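Local coordinates for protein xylulose kinase (Bifidobacterium adolescentis ATCC 15703, PDB 3I8B) that probably phosphorylates D-xylulose to D-xylulose 5-phosphate with ATP, as a sugar kinase of the FGGY family, at residues V251-A256 / G264-A269; K353-S358 / N398-F403; V86-M91 / V147-E152; T426-I431 / M450-P455. All coordinates share one frame; numbering follows the deposited sequence.

Interaction 1: residues V251-A256 / G264-A269; sequences VKADPA and GGCLLA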
loop_
_atom_site.group_PDB
_atom_site.type_symbol
_atom_site.label_atom_id
_atom_site.label_comp_id
_atom_site.label_asym_id
_atom_site.label_seq_id
_atom_site.Cartn_x
_atom_site.Cartn_y
_atom_site.Cartn_z
ATOM N N VAL A 251 -4.998 24.696 3.196
ATOM C CA VAL A 251 -5.069 25.027 4.613
ATOM C C VAL A 251 -3.775 24.589 5.304
ATOM O O VAL A 251 -3.157 23.606 4.900
ATOM C CB VAL A 251 -6.283 24.334 5.312
ATOM C CG1 VAL A 251 -7.606 24.894 4.792
ATOM C CG2 VAL A 251 -6.216 22.809 5.120
ATOM N N LYS A 252 -3.388 25.317 6.349
ATOM C CA LYS A 252 -2.201 25.000 7.148
ATOM C C LYS A 252 -2.639 24.264 8.401
ATOM O O LYS A 252 -3.830 24.199 8.695
ATOM C CB LYS A 252 -1.487 26.294 7.571
ATOM C CG LYS A 252 -1.003 27.171 6.422
ATOM C CD LYS A 252 -0.327 28.439 6.952
ATOM C CE LYS A 252 0.222 29.297 5.813
ATOM N NZ LYS A 252 0.838 30.583 6.310
ATOM N N ALA A 253 -1.685 23.730 9.153
ATOM C CA ALA A 253 -2.001 23.162 10.456
ATOM C C ALA A 253 -2.592 24.255 11.322
ATOM O O ALA A 253 -2.203 25.419 11.214
ATOM C CB ALA A 253 -0.763 22.602 11.112
ATOM N N ASP A 254 -3.546 23.880 12.166
ATOM C CA ASP A 254 -4.032 24.756 13.225
ATOM C C ASP A 254 -2.844 25.090 14.141
ATOM O O ASP A 254 -2.078 24.196 14.507
ATOM C CB ASP A 254 -5.120 24.018 14.010
ATOM C CG ASP A 254 -5.814 24.900 15.045
ATOM O OD1 ASP A 254 -6.946 25.363 14.774
ATOM O OD2 ASP A 254 -5.245 25.108 16.137
ATOM N N PRO A 255 -2.678 26.380 14.509
ATOM C CA PRO A 255 -1.494 26.806 15.282
ATOM C C PRO A 255 -1.397 26.161 16.672
ATOM O O PRO A 255 -0.297 26.077 17.233
ATOM C CB PRO A 255 -1.670 28.334 15.409
ATOM C CG PRO A 255 -2.589 28.721 14.323
ATOM C CD PRO A 255 -3.501 27.522 14.076
ATOM N N ALA A 256 -2.527 25.711 17.219
ATOM C CA ALA A 256 -2.518 25.003 18.498
ATOM C C ALA A 256 -1.874 23.639 18.322
ATOM O O ALA A 256 -1.377 23.056 19.282
ATOM C CB ALA A 256 -3.935 24.860 19.067
ATOM N N GLY A 264 5.205 31.916 9.136
ATOM C CA GLY A 264 4.238 31.381 8.194
ATOM C C GLY A 264 3.481 30.165 8.701
ATOM O O GLY A 264 2.685 29.579 7.964
ATOM N N GLY A 265 3.721 29.785 9.951
ATOM C CA GLY A 265 3.073 28.610 10.528
ATOM C C GLY A 265 3.516 27.326 9.851
ATOM O O GLY A 265 4.566 27.290 9.220
ATOM N N CYS A 266 2.702 26.280 9.965
ATOM C CA CYS A 266 3.035 24.966 9.437
ATOM C C CYS A 266 2.133 24.606 8.255
ATOM O O CYS A 266 0.916 24.392 8.426
ATOM C CB CYS A 266 2.889 23.920 10.536
ATOM S SG CYS A 266 3.298 22.252 10.037
ATOM N N LEU A 267 2.712 24.565 7.057
ATOM C CA LEU A 267 1.932 24.159 5.896
ATOM C C LEU A 267 1.666 22.663 5.927
ATOM O O LEU A 267 2.329 21.913 6.643
ATOM C CB LEU A 267 2.601 24.577 4.583
ATOM C CG LEU A 267 3.973 24.054 4.187
ATOM C CD1 LEU A 267 3.869 22.664 3.562
ATOM C CD2 LEU A 267 4.585 25.034 3.190
ATOM N N LEU A 268 0.679 22.233 5.162
ATOM C CA LEU A 268 0.366 20.816 5.085
ATOM C C LEU A 268 0.696 20.340 3.684
ATOM O O LEU A 268 0.245 20.930 2.695
ATOM C CB LEU A 268 -1.108 20.554 5.433
ATOM C CG LEU A 268 -1.540 20.905 6.865
ATOM C CD1 LEU A 268 -3.079 20.838 7.063
ATOM C CD2 LEU A 268 -0.818 20.006 7.888
ATOM N N ALA A 269 1.515 19.300 3.605
ATOM C CA ALA A 269 1.811 18.639 2.339
ATOM C C ALA A 269 0.691 17.638 2.037
ATOM O O ALA A 269 -0.130 17.354 2.907
ATOM C CB ALA A 269 3.182 17.942 2.405
HETATM O O HOH W 1 -0.731 24.169 3.774
HETATM O O HOH W 2 0.290 26.445 11.341
#
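Leu268 and Ala253 meet at the apolar centre, with Leu268 CD2 4.1 Å from Ala253 CB. With CG anti to its own carbonyl carbon (chi1 -64°), Leu268 carries that branch point up against the amide of Ala253, while CD1 reaches Val251 and lies 3.5 Å from Val251 O. Next to the leucine, Cys266 CB meets Ala253 CB at 3.9 Å, and Ile175 of helix 167-175 touches both Ala253 and Leu268. An alanine in place of Leu268 would probably open a gap beside Val251 CG2 and Ala253 CB and uncover Val251 O and Ala253 N on that side.

Further out the contact turns polar. Ala253 N gives a hydrogen bond of 2.8 Å to Cys266 O, the one direct backbone bond between the segments, and it arrives nearly along the C=O axis. Two waters flank it. One donates to Val251 O and accepts from Leu268 N; the other links Ala253 O to Cys266 N in the same way. At the rim the extended Lys252 brings its CB to 3.2 Å from Cys266 O, then ends with NZ bonded to Gly264 O at 2.7 Å, tilted 32° from that carbonyl plane.

Strand 267-273 pairs with strand 65-72. Here the loop lies along this outermost strand of the sheet, joined to it by one direct backbone bond and two water bridges, so much of the backbone pairing is made through water.

Interaction 2: residues K353-S358 / N398-F403; sequences KLAFAS and NLARAF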
loop_
_atom_site.group_PDB
_atom_site.type_symbol
_atom_site.label_atom_id
_atom_site.label_comp_id
_atom_site.label_asym_id
_atom_site.label_seq_id
_atom_site.Cartn_x
_atom_site.Cartn_y
_atom_site.Cartn_z
ATOM N N LYS A 353 20.809 -24.558 6.630
ATOM C CA LYS A 353 21.950 -25.450 6.468
ATOM C C LYS A 353 21.604 -26.506 5.421
ATOM O O LYS A 353 22.369 -26.766 4.483
ATOM C CB LYS A 353 22.306 -26.113 7.800
ATOM C CG LYS A 353 23.540 -27.018 7.717
ATOM C CD LYS A 353 23.834 -27.715 9.045
ATOM C CE LYS A 353 25.063 -28.614 8.940
ATOM N NZ LYS A 353 25.412 -29.285 10.237
ATOM N N LEU A 354 20.423 -27.086 5.592
ATOM C CA LEU A 354 19.880 -28.088 4.694
ATOM C C LEU A 354 19.902 -27.582 3.256
ATOM O O LEU A 354 20.466 -28.223 2.360
ATOM C CB LEU A 354 18.439 -28.374 5.120
ATOM C CG LEU A 354 18.012 -29.801 5.460
ATOM C CD1 LEU A 354 19.212 -30.718 5.685
ATOM C CD2 LEU A 354 17.114 -29.774 6.705
ATOM N N ALA A 355 19.282 -26.423 3.050
ATOM C CA ALA A 355 19.123 -25.852 1.717
ATOM C C ALA A 355 20.472 -25.581 1.047
ATOM O O ALA A 355 20.641 -25.826 -0.152
ATOM C CB ALA A 355 18.297 -24.583 1.788
ATOM N N PHE A 356 21.428 -25.069 1.820
ATOM C CA PHE A 356 22.754 -24.792 1.285
ATOM C C PHE A 356 23.529 -26.074 0.996
ATOM O O PHE A 356 24.480 -26.066 0.217
ATOM C CB PHE A 356 23.564 -23.904 2.237
ATOM C CG PHE A 356 23.006 -22.518 2.401
ATOM C CD1 PHE A 356 22.700 -21.741 1.292
ATOM C CD2 PHE A 356 22.811 -21.980 3.668
ATOM C CE1 PHE A 356 22.193 -20.457 1.440
ATOM C CE2 PHE A 356 22.308 -20.693 3.824
ATOM C CZ PHE A 356 21.996 -19.933 2.707
ATOM N N ALA A 357 23.138 -27.172 1.632
ATOM C CA ALA A 357 23.754 -28.463 1.337
ATOM C C ALA A 357 23.354 -28.967 -0.060
ATOM O O ALA A 357 24.020 -29.832 -0.637
ATOM C CB ALA A 357 23.375 -29.476 2.387
ATOM N N SER A 358 22.260 -28.418 -0.583
ATOM C CA SER A 358 21.740 -28.776 -1.901
ATOM C C SER A 358 22.472 -28.038 -3.022
ATOM O O SER A 358 23.625 -27.629 -2.863
ATOM C CB SER A 358 20.239 -28.461 -1.967
ATOM O OG SER A 358 19.638 -28.974 -3.147
ATOM N N ASN A 398 17.249 -31.227 -0.557
ATOM C CA ASN A 398 16.629 -30.718 -1.769
ATOM C C ASN A 398 15.258 -30.090 -1.504
ATOM O O ASN A 398 14.920 -29.071 -2.099
ATOM C CB ASN A 398 16.513 -31.826 -2.812
ATOM C CG ASN A 398 17.855 -32.256 -3.358
ATOM O OD1 ASN A 398 18.002 -33.372 -3.870
ATOM N ND2 ASN A 398 18.844 -31.379 -3.259
ATOM N N LEU A 399 14.467 -30.698 -0.625
ATOM C CA LEU A 399 13.187 -30.108 -0.248
ATOM C C LEU A 399 13.408 -28.751 0.415
ATOM O O LEU A 399 12.745 -27.767 0.075
ATOM C CB LEU A 399 12.396 -31.018 0.691
ATOM C CG LEU A 399 11.686 -32.249 0.097
ATOM C CD1 LEU A 399 11.118 -33.096 1.199
ATOM C CD2 LEU A 399 10.580 -31.876 -0.885
ATOM N N ALA A 400 14.322 -28.716 1.381
ATOM C CA ALA A 400 14.679 -27.475 2.057
ATOM C C ALA A 400 14.990 -26.397 1.024
ATOM O O ALA A 400 14.439 -25.302 1.062
ATOM C CB ALA A 400 15.877 -27.693 2.968
ATOM N N ARG A 401 15.871 -26.730 0.089
ATOM C CA ARG A 401 16.287 -25.802 -0.950
ATOM C C ARG A 401 15.102 -25.380 -1.833
ATOM O O ARG A 401 15.038 -24.237 -2.285
ATOM C CB ARG A 401 17.407 -26.427 -1.790
ATOM C CG ARG A 401 17.938 -25.555 -2.914
ATOM C CD ARG A 401 18.624 -24.301 -2.373
ATOM N NE ARG A 401 19.369 -23.598 -3.414
ATOM C CZ ARG A 401 20.696 -23.513 -3.466
ATOM N NH1 ARG A 401 21.441 -24.088 -2.532
ATOM N NH2 ARG A 401 21.278 -22.852 -4.455
ATOM N N ALA A 402 14.168 -26.303 -2.065
ATOM C CA ALA A 402 12.971 -26.010 -2.859
ATOM C C ALA A 402 12.025 -25.033 -2.151
ATOM O O ALA A 402 11.368 -24.222 -2.799
ATOM C CB ALA A 402 12.227 -27.312 -3.238
ATOM N N PHE A 403 11.957 -25.119 -0.824
ATOM C CA PHE A 403 11.180 -24.168 -0.039
ATOM C C PHE A 403 11.748 -22.749 -0.201
ATOM O O PHE A 403 11.012 -21.788 -0.444
ATOM C CB PHE A 403 11.199 -24.548 1.440
ATOM C CG PHE A 403 10.127 -25.526 1.846
ATOM C CD1 PHE A 403 8.806 -25.120 1.973
ATOM C CD2 PHE A 403 10.450 -26.839 2.149
ATOM C CE1 PHE A 403 7.829 -26.015 2.360
ATOM C CE2 PHE A 403 9.475 -27.737 2.540
ATOM C CZ PHE A 403 8.164 -27.323 2.649
#
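Ala355 and Arg401 mark the place where the end of helix 348-357 crosses helix 396-420, their CA atoms 3.9 Å apart. The short axes approach to 7.0 Å at a signed crossing angle of -102°, a close, nearly perpendicular alanine-lined helix packing in the C-terminal FGGY domain. Small side chains permit it. Ala355 CB lies 3.6 Å from Arg401 CA, directly on the backbone of the other helix, and Ala400 CB presses on Leu354 CB at 3.4 Å, tighter than usual for two carbons. Leu344 of helix 335-344 touches Ala400 as well.

Arg401 supplies the polar part. Its chain bends at chi2 (65°), bringing CD to 3.4 Å from Ala355 O, and the guanidinium continues past it. Ser358, just beyond the helix end, rests its CB on Arg401 CB at 3.5 Å. Arg401 NE forms a salt bridge with Glu405, one turn further along its own helix, which probably fixes how the guanidinium is turned. NH1 donates to Ala355 O at 3.1 Å, with the oxygen in the guanidinium plane. That oxygen also accepts from Ser358 N, and the two donors reach it from opposite faces of its carbonyl plane.

Interaction 3: residues V86-M91 / V147-E152; sequences VIRDAM and VAWVAE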
loop_
_atom_site.group_PDB
_atom_site.type_symbol
_atom_site.label_atom_id
_atom_site.label_comp_id
_atom_site.label_asym_id
_atom_site.label_seq_id
_atom_site.Cartn_x
_atom_site.Cartn_y
_atom_site.Cartn_z
ATOM N N VAL A 86 -17.929 11.361 12.419
ATOM C CA VAL A 86 -17.728 10.043 11.835
ATOM C C VAL A 86 -18.998 9.232 12.050
ATOM O O VAL A 86 -19.457 9.085 13.174
ATOM C CB VAL A 86 -16.505 9.323 12.454
ATOM C CG1 VAL A 86 -16.433 7.879 11.967
ATOM C CG2 VAL A 86 -15.213 10.083 12.101
ATOM N N ILE A 87 -19.564 8.711 10.966
ATOM C CA ILE A 87 -20.850 8.003 11.010
ATOM C C ILE A 87 -20.837 6.619 11.710
ATOM O O ILE A 87 -21.756 6.286 12.459
ATOM C CB ILE A 87 -21.463 7.872 9.580
ATOM C CG1 ILE A 87 -21.868 9.258 9.052
ATOM C CG2 ILE A 87 -22.668 6.927 9.602
ATOM C CD1 ILE A 87 -22.119 9.321 7.540
ATOM N N ARG A 88 -19.804 5.826 11.448
ATOM C CA ARG A 88 -19.679 4.461 11.962
ATOM C C ARG A 88 -18.195 4.146 11.877
ATOM O O ARG A 88 -17.447 4.891 11.260
ATOM C CB ARG A 88 -20.405 3.461 11.056
ATOM C CG ARG A 88 -19.558 3.230 9.817
ATOM C CD ARG A 88 -19.733 1.976 9.048
ATOM N NE ARG A 88 -20.233 0.817 9.768
ATOM C CZ ARG A 88 -19.490 -0.151 10.287
ATOM N NH1 ARG A 88 -20.103 -1.173 10.866
ATOM N NH2 ARG A 88 -18.162 -0.101 10.246
ATOM N N ASP A 89 -17.767 3.019 12.444
ATOM C CA ASP A 89 -16.338 2.696 12.468
ATOM C C ASP A 89 -15.672 2.640 11.093
ATOM O O ASP A 89 -16.267 2.213 10.115
ATOM C CB ASP A 89 -16.091 1.377 13.203
ATOM C CG ASP A 89 -16.062 1.547 14.710
ATOM O OD1 ASP A 89 -16.440 2.623 15.212
ATOM O OD2 ASP A 89 -15.661 0.589 15.386
ATOM N N ALA A 90 -14.421 3.085 11.029
ATOM C CA ALA A 90 -13.677 2.972 9.800
ATOM C C ALA A 90 -13.428 1.508 9.546
ATOM O O ALA A 90 -13.108 0.758 10.475
ATOM C CB ALA A 90 -12.352 3.747 9.888
HETATM N N MSE A 91 -13.592 1.096 8.293
HETATM C CA MSE A 91 -13.310 -0.283 7.908
HETATM C C MSE A 91 -12.020 -0.306 7.120
HETATM O O MSE A 91 -11.888 0.384 6.103
HETATM C CB MSE A 91 -14.462 -0.854 7.081
HETATM C CG MSE A 91 -15.802 -0.706 7.783
HETATM SE SE MSE A 91 -17.287 -1.235 6.623
HETATM C CE MSE A 91 -16.905 -3.172 6.546
ATOM N N VAL A 147 -17.834 1.021 1.225
ATOM C CA VAL A 147 -19.016 1.851 1.042
ATOM C C VAL A 147 -20.173 0.986 0.568
ATOM O O VAL A 147 -21.280 1.106 1.069
ATOM C CB VAL A 147 -18.773 2.993 0.045
ATOM C CG1 VAL A 147 -20.064 3.812 -0.156
ATOM C CG2 VAL A 147 -17.615 3.881 0.529
ATOM N N ALA A 148 -19.894 0.108 -0.391
ATOM C CA ALA A 148 -20.851 -0.910 -0.829
ATOM C C ALA A 148 -21.421 -1.726 0.330
ATOM O O ALA A 148 -22.629 -1.948 0.414
ATOM C CB ALA A 148 -20.201 -1.836 -1.833
ATOM N N TRP A 149 -20.545 -2.177 1.217
ATOM C CA TRP A 149 -20.951 -3.007 2.332
ATOM C C TRP A 149 -21.892 -2.229 3.248
ATOM O O TRP A 149 -22.890 -2.766 3.749
ATOM C CB TRP A 149 -19.725 -3.499 3.112
ATOM C CG TRP A 149 -20.106 -4.334 4.299
ATOM C CD1 TRP A 149 -20.150 -5.698 4.362
ATOM C CD2 TRP A 149 -20.527 -3.858 5.584
ATOM N NE1 TRP A 149 -20.563 -6.100 5.608
ATOM C CE2 TRP A 149 -20.794 -4.990 6.380
ATOM C CE3 TRP A 149 -20.679 -2.580 6.147
ATOM C CZ2 TRP A 149 -21.221 -4.886 7.705
ATOM C CZ3 TRP A 149 -21.107 -2.475 7.455
ATOM C CH2 TRP A 149 -21.373 -3.624 8.222
ATOM N N VAL A 150 -21.567 -0.960 3.468
ATOM C CA VAL A 150 -22.382 -0.109 4.321
ATOM C C VAL A 150 -23.755 0.119 3.691
ATOM O O VAL A 150 -24.769 0.158 4.393
ATOM C CB VAL A 150 -21.702 1.254 4.603
ATOM C CG1 VAL A 150 -22.639 2.150 5.399
ATOM C CG2 VAL A 150 -20.389 1.045 5.358
ATOM N N ALA A 151 -23.794 0.276 2.369
ATOM C CA ALA A 151 -25.082 0.453 1.695
ATOM C C ALA A 151 -25.923 -0.807 1.848
ATOM O O ALA A 151 -27.139 -0.740 2.024
ATOM C CB ALA A 151 -24.894 0.787 0.224
ATOM N N GLU A 152 -25.274 -1.955 1.791
ATOM C CA GLU A 152 -26.000 -3.222 1.856
ATOM C C GLU A 152 -26.446 -3.559 3.282
ATOM O O GLU A 152 -27.557 -4.042 3.495
ATOM C CB GLU A 152 -25.162 -4.357 1.258
ATOM C CG GLU A 152 -25.817 -5.738 1.308
ATOM C CD GLU A 152 -27.109 -5.828 0.502
ATOM O OE1 GLU A 152 -27.932 -6.732 0.792
ATOM O OE2 GLU A 152 -27.308 -4.995 -0.410
#
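Met91, a selenomethionine, and Trp149 come together through a bend at the end of the methionine: chi3 of 69° swings CE over one face of the indole, while the indole itself leaves the helix with CG anti to its backbone N. CE sits 4.1 Å from the centroid of the six-membered ring, over the face but offset toward the rim, in a CH-pi contact. SE approaches more obliquely and is 3.7 Å from Trp149 CE3.

Arg88 owes its place to another bend, at chi3 (-26°), far from a staggered value, which curls NE back. Its guanidinium then stands steeply to the indole, the planes 74° apart, with Trp149 CZ3 over one guanidinium face and 3.8 Å from NH1. Among the bonds that hold this group are a salt bridge from Arg88 NE to Glu154, beyond the end of helix 143-153, and a hydrogen bond of 3.0 Å from NH2 to Asp89 O in its own segment. Val150 CG2 fills in beside them, 3.9 Å from Arg88 CD and 4.1 Å from Met91 SE.

No hydrogen bond joins the two segments; packing alone connects them. Strand 90-91, paired with strand 42-43, is thus laid on helix 143-153 of the N-terminal domain through a Met-aromatic contact, with the side chain of Met91 about 9 Å from that of His75, which is predicted to bind substrate.

Interaction 4: residues T426-I431 / M450-P455; sequences TRILLI and MDVTRP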
loop_
_atom_site.group_PDB
_atom_site.type_symbol
_atom_site.label_atom_id
_atom_site.label_comp_id
_atom_site.label_asym_id
_atom_site.label_seq_id
_atom_site.Cartn_x
_atom_site.Cartn_y
_atom_site.Cartn_z
ATOM N N THR A 426 15.155 -1.901 -12.683
ATOM C CA THR A 426 16.608 -1.891 -12.868
ATOM C C THR A 426 17.404 -1.919 -11.558
ATOM O O THR A 426 18.630 -1.992 -11.564
ATOM C CB THR A 426 17.050 -0.687 -13.733
ATOM O OG1 THR A 426 16.534 0.532 -13.178
ATOM C CG2 THR A 426 16.541 -0.846 -15.161
ATOM N N ARG A 427 16.698 -1.868 -10.438
ATOM C CA ARG A 427 17.322 -1.988 -9.130
ATOM C C ARG A 427 16.306 -2.529 -8.132
ATOM O O ARG A 427 15.133 -2.147 -8.165
ATOM C CB ARG A 427 17.842 -0.627 -8.661
ATOM C CG ARG A 427 18.584 -0.651 -7.332
ATOM C CD ARG A 427 19.175 0.729 -7.040
ATOM N NE ARG A 427 18.139 1.681 -6.651
ATOM C CZ ARG A 427 18.091 2.297 -5.473
ATOM N NH1 ARG A 427 19.045 2.088 -4.572
ATOM N NH2 ARG A 427 17.101 3.143 -5.207
ATOM N N ILE A 428 16.766 -3.404 -7.245
ATOM C CA ILE A 428 15.907 -4.074 -6.265
ATOM C C ILE A 428 16.316 -3.712 -4.846
ATOM O O ILE A 428 17.484 -3.849 -4.485
ATOM C CB ILE A 428 16.032 -5.607 -6.369
ATOM C CG1 ILE A 428 15.866 -6.074 -7.814
ATOM C CG2 ILE A 428 15.026 -6.306 -5.437
ATOM C CD1 ILE A 428 16.087 -7.573 -7.987
ATOM N N LEU A 429 15.353 -3.268 -4.041
ATOM C CA LEU A 429 15.580 -3.056 -2.621
ATOM C C LEU A 429 14.831 -4.139 -1.861
ATOM O O LEU A 429 13.700 -4.464 -2.205
ATOM C CB LEU A 429 15.086 -1.676 -2.177
ATOM C CG LEU A 429 15.909 -0.470 -2.638
ATOM C CD1 LEU A 429 15.884 -0.349 -4.141
ATOM C CD2 LEU A 429 15.411 0.810 -1.980
ATOM N N LEU A 430 15.467 -4.700 -0.839
ATOM C CA LEU A 430 14.859 -5.754 -0.052
ATOM C C LEU A 430 14.714 -5.291 1.388
ATOM O O LEU A 430 15.710 -4.998 2.060
ATOM C CB LEU A 430 15.707 -7.024 -0.115
ATOM C CG LEU A 430 15.242 -8.170 0.784
ATOM C CD1 LEU A 430 13.875 -8.704 0.324
ATOM C CD2 LEU A 430 16.286 -9.288 0.817
ATOM N N ILE A 431 13.472 -5.230 1.852
ATOM C CA ILE A 431 13.167 -4.765 3.200
ATOM C C ILE A 431 12.244 -5.739 3.908
ATOM O O ILE A 431 11.889 -6.787 3.363
ATOM C CB ILE A 431 12.469 -3.396 3.170
ATOM C CG1 ILE A 431 11.232 -3.465 2.266
ATOM C CG2 ILE A 431 13.441 -2.314 2.717
ATOM C CD1 ILE A 431 10.500 -2.137 2.094
HETATM N N MSE A 450 19.668 -10.120 -10.162
HETATM C CA MSE A 450 20.358 -8.831 -10.015
HETATM C C MSE A 450 20.927 -8.690 -8.617
HETATM O O MSE A 450 20.606 -9.464 -7.727
HETATM C CB MSE A 450 19.386 -7.661 -10.170
HETATM C CG MSE A 450 18.884 -7.388 -11.540
HETATM SE SE MSE A 450 17.758 -5.773 -11.499
HETATM C CE MSE A 450 17.618 -5.560 -13.435
ATOM N N ASP A 451 21.730 -7.648 -8.429
ATOM C CA ASP A 451 22.108 -7.171 -7.110
ATOM C C ASP A 451 20.857 -6.898 -6.285
ATOM O O ASP A 451 19.838 -6.453 -6.811
ATOM C CB ASP A 451 22.902 -5.869 -7.237
ATOM C CG ASP A 451 24.322 -6.090 -7.717
ATOM O OD1 ASP A 451 24.663 -7.231 -8.103
ATOM O OD2 ASP A 451 25.103 -5.115 -7.695
ATOM N N VAL A 452 20.942 -7.164 -4.989
ATOM C CA VAL A 452 19.848 -6.878 -4.081
ATOM C C VAL A 452 20.356 -5.985 -2.972
ATOM O O VAL A 452 21.151 -6.412 -2.126
ATOM C CB VAL A 452 19.248 -8.160 -3.470
ATOM C CG1 VAL A 452 18.054 -7.819 -2.573
ATOM C CG2 VAL A 452 18.827 -9.103 -4.571
ATOM N N THR A 453 19.912 -4.730 -3.003
ATOM C CA THR A 453 20.270 -3.759 -1.988
ATOM C C THR A 453 19.431 -3.923 -0.724
ATOM O O THR A 453 18.206 -4.087 -0.788
ATOM C CB THR A 453 20.115 -2.318 -2.529
ATOM O OG1 THR A 453 21.078 -2.090 -3.566
ATOM C CG2 THR A 453 20.305 -1.307 -1.422
ATOM N N ARG A 454 20.097 -3.876 0.429
ATOM C CA ARG A 454 19.409 -3.944 1.716
ATOM C C ARG A 454 19.529 -2.618 2.463
ATOM O O ARG A 454 20.536 -2.365 3.133
ATOM C CB ARG A 454 19.957 -5.084 2.581
ATOM C CG ARG A 454 19.512 -6.469 2.147
ATOM C CD ARG A 454 19.956 -7.522 3.137
ATOM N NE ARG A 454 21.406 -7.539 3.276
ATOM C CZ ARG A 454 22.058 -7.103 4.350
ATOM N NH1 ARG A 454 21.386 -6.631 5.393
ATOM N NH2 ARG A 454 23.385 -7.148 4.384
ATOM N N PRO A 455 18.497 -1.767 2.347
ATOM C CA PRO A 455 18.467 -0.499 3.083
ATOM C C PRO A 455 18.419 -0.773 4.574
ATOM O O PRO A 455 17.751 -1.714 4.980
ATOM C CB PRO A 455 17.144 0.140 2.632
ATOM C CG PRO A 455 16.798 -0.544 1.331
ATOM C CD PRO A 455 17.303 -1.950 1.498
HETATM O O HOH W 3 21.850 0.504 -4.259
HETATM O O HOH W 4 19.422 -3.988 -7.751
HETATM O O HOH W 5 16.714 -4.187 4.558
#
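Ile428 can be followed outward from its CB, which lies 3.9 Å from Asp451 O. CG1, anti to the carbonyl carbon (chi1 -50°), passes near that same oxygen and Met450 SE; CD1 at the tip meets Met450 CB at 4.0 Å. The other branch, CG2, lies more loosely against Val452 CG1. An alanine at Ile428 would probably leave the side chains of Met450, a selenomethionine, and Val452 without this neighbour and open a gap toward Leu415 of helix 396-420.

Two backbone bonds pair the strands in parallel around Thr453: its N donates to Ile428 O at 3.0 Å, and its O accepts from Leu430 N at 2.8 Å. Beside Ile428 on the sheet, Leu430 CB packs tightly on Val452 CG1, at 3.5 Å. Leu429 and Pro455 cross at about a right angle, with Pro455 CG 3.8 Å from Leu429 CD2 and 4.0 Å from Ile431 CG2. Arg427, salt-bridged to Asp288, lays one guanidinium face over Leu429 CD1 and reaches Thr453 OG1 through a water.

These are the neighbouring strands of a beta-alpha-beta crossover through helix 438-448, within the central sheet of the C-terminal domain. Pro455 has no N-H to continue the ladder, and a water donates to both Leu430 O and Pro455 O; another joins Ile428 N to Asp451 O at the opposite end. The direct pairing is therefore short, with apolar packing on both faces and water at its ends.

Interactions 1 and 3 belong to the N-terminal FGGY domain, interactions 2 and 4 to the C-terminal one. Interaction 4 lies nearest the predicted catalytic residues, the Ile431 side chain being about 10 Å from that of Asp274, the presumed proton acceptor, and about 12 Å from that of Asp11. In interaction 3 the Met91 side chain is about 9 Å from that of His75, a predicted substrate residue, and interaction 1 lies near the bound magnesium, about 8 Å from the Val251 side chain. Interaction 2 is remote from these sites, yet its helix 396-420 is followed in the chain by strand 427-431; the nearest atoms of interactions 2 and 4 are about 12 Å apart. Interactions 1 and 2 lie farthest apart, with centres 56 Å from each other.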